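Local coordinates for protein dihydrodipicolinate synthase (Bacteroides thetaiotaomicron, PDB 4XKY) that probably forms a Schiff base with pyruvate and catalyses an aldol condensation or cleavage, as in dihydrodipicolinate synthase or N-acetylneuraminate lyase, at residues T247-G252 with K260-A265. Numbering follows the deposited sequence.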
loop_
_atom_site.group_PDB
_atom_site.type_symbol
_atom_site.label_atom_id
_atom_site.label_comp_id
_atom_site.label_asym_id
_atom_site.label_seq_id
_atom_site.Cartn_x
_atom_site.Cartn_y
_atom_site.Cartn_z
ATOM N N THR A 247 17.786 -19.534 7.954
ATOM C CA THR A 247 17.471 -20.958 8.172
ATOM C C THR A 247 16.509 -21.249 9.319
ATOM O O THR A 247 15.846 -22.274 9.285
ATOM C CB THR A 247 18.721 -21.848 8.375
ATOM O OG1 THR A 247 19.450 -21.464 9.566
ATOM C CG2 THR A 247 19.621 -21.798 7.137
ATOM N N ILE A 248 16.429 -20.393 10.337
ATOM C CA ILE A 248 15.459 -20.627 11.414
ATOM C C ILE A 248 14.155 -19.901 11.163
ATOM O O ILE A 248 13.111 -20.335 11.646
ATOM C CB ILE A 248 15.990 -20.212 12.813
ATOM C CG1 ILE A 248 17.314 -20.877 13.146
ATOM C CG2 ILE A 248 14.986 -20.544 13.930
ATOM C CD1 ILE A 248 17.251 -22.386 13.256
ATOM N N TYR A 249 14.191 -18.765 10.472
ATOM C CA TYR A 249 13.007 -17.945 10.384
ATOM C C TYR A 249 12.258 -18.156 9.075
ATOM O O TYR A 249 11.245 -17.506 8.863
ATOM C CB TYR A 249 13.353 -16.473 10.528
ATOM C CG TYR A 249 14.081 -16.101 11.808
ATOM C CD1 TYR A 249 13.951 -16.865 12.989
ATOM C CD2 TYR A 249 14.883 -14.972 11.848
ATOM C CE1 TYR A 249 14.623 -16.502 14.151
ATOM C CE2 TYR A 249 15.553 -14.603 13.003
ATOM C CZ TYR A 249 15.426 -15.367 14.147
ATOM O OH TYR A 249 16.087 -14.981 15.282
ATOM N N THR A 250 12.715 -19.062 8.207
ATOM C CA THR A 250 12.127 -19.165 6.841
ATOM C C THR A 250 11.400 -20.484 6.559
ATOM O O THR A 250 11.101 -20.780 5.419
ATOM C CB THR A 250 13.215 -19.003 5.768
ATOM O OG1 THR A 250 14.265 -19.952 6.030
ATOM C CG2 THR A 250 13.790 -17.577 5.786
ATOM N N VAL A 251 11.099 -21.274 7.580
ATOM C CA VAL A 251 10.481 -22.578 7.357
ATOM C C VAL A 251 8.984 -22.529 7.078
ATOM O O VAL A 251 8.470 -23.327 6.304
ATOM C CB VAL A 251 10.743 -23.522 8.522
ATOM C CG1 VAL A 251 9.891 -24.775 8.389
ATOM C CG2 VAL A 251 12.224 -23.873 8.527
ATOM N N GLY A 252 8.272 -21.638 7.724
ATOM C CA GLY A 252 6.857 -21.522 7.422
ATOM C C GLY A 252 6.562 -21.264 5.945
ATOM O O GLY A 252 7.379 -20.693 5.215
ATOM N N LYS A 260 7.030 -18.838 14.600
ATOM C CA LYS A 260 6.930 -20.273 14.683
ATOM C C LYS A 260 8.293 -20.936 14.786
ATOM O O LYS A 260 8.457 -21.893 15.510
ATOM C CB LYS A 260 6.155 -20.815 13.492
ATOM C CG LYS A 260 4.685 -20.515 13.609
ATOM C CD LYS A 260 3.980 -20.366 12.279
ATOM C CE LYS A 260 3.265 -21.593 11.828
ATOM N NZ LYS A 260 2.015 -21.148 11.154
ATOM N N GLY A 261 9.245 -20.441 14.007
ATOM C CA GLY A 261 10.584 -20.971 14.008
ATOM C C GLY A 261 11.306 -20.708 15.302
ATOM O O GLY A 261 11.902 -21.627 15.885
ATOM N N LEU A 262 11.274 -19.457 15.746
ATOM C CA LEU A 262 11.850 -19.093 17.037
ATOM C C LEU A 262 11.307 -19.954 18.161
ATOM O O LEU A 262 12.044 -20.542 18.917
ATOM C CB LEU A 262 11.516 -17.645 17.356
ATOM C CG LEU A 262 12.224 -17.000 18.525
ATOM C CD1 LEU A 262 13.714 -17.000 18.266
ATOM C CD2 LEU A 262 11.731 -15.568 18.693
ATOM N N LYS A 263 9.991 -20.045 18.257
ATOM C CA LYS A 263 9.392 -20.837 19.325
ATOM C C LYS A 263 9.697 -22.350 19.182
ATOM O O LYS A 263 9.952 -23.028 20.172
ATOM C CB LYS A 263 7.892 -20.555 19.427
ATOM C CG LYS A 263 7.548 -19.295 20.212
ATOM C CD LYS A 263 6.095 -19.353 20.660
ATOM C CE LYS A 263 5.794 -18.346 21.745
ATOM N NZ LYS A 263 4.381 -18.403 22.230
ATOM N N CYS A 264 9.674 -22.869 17.958
ATOM C CA CYS A 264 10.060 -24.253 17.722
ATOM C C CYS A 264 11.506 -24.488 18.228
ATOM O O CYS A 264 11.786 -25.431 19.005
ATOM C CB CYS A 264 9.946 -24.566 16.240
ATOM S SG CYS A 264 10.241 -26.289 15.875
ATOM N N ALA A 265 12.407 -23.592 17.826
ATOM C CA ALA A 265 13.803 -23.700 18.238
ATOM C C ALA A 265 13.948 -23.649 19.754
ATOM O O ALA A 265 14.711 -24.445 20.292
ATOM C CB ALA A 265 14.656 -22.620 17.612
#
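G261 is where the loop after helix 231-247 comes closest to helix 257-268: its CA lies 5.3 Å from Y249 CA, and no side chain intervenes. The backbone does the touching here. I248 O takes a CA-H...O contact from G261 CA at 3.5 Å, 156° at the hydrogen, so the carbonyl sits directly on the helix backbone. No classical hydrogen bond joins the two segments. With I248 CG1 beside the backbone N (chi1 -55°), CG2 is left anti to that N, which lays this methyl over the helix backbone, 3.8 Å from G261 O, and 4.2 Å from A265 CB one turn further on. Beside it the Y249 ring meets L262 obliquely, CE1 lying 4.2 Å from the CD1 methyl. The phenol OH is hydrogen-bonded to E193, and the ring also packs edge-to-face with Y258. The loose side lies toward T250, which is exposed; V251 barely meets 260-265 and rests on helix 285-298, and partly exposed K260 keeps its side chain 5.7 Å or more from 247-252. On the buried side L262 comes near T48, a predicted pyruvate-binding residue, so this close backbone approach at G261 probably lies beside the active site of a DapA-type TIM barrel.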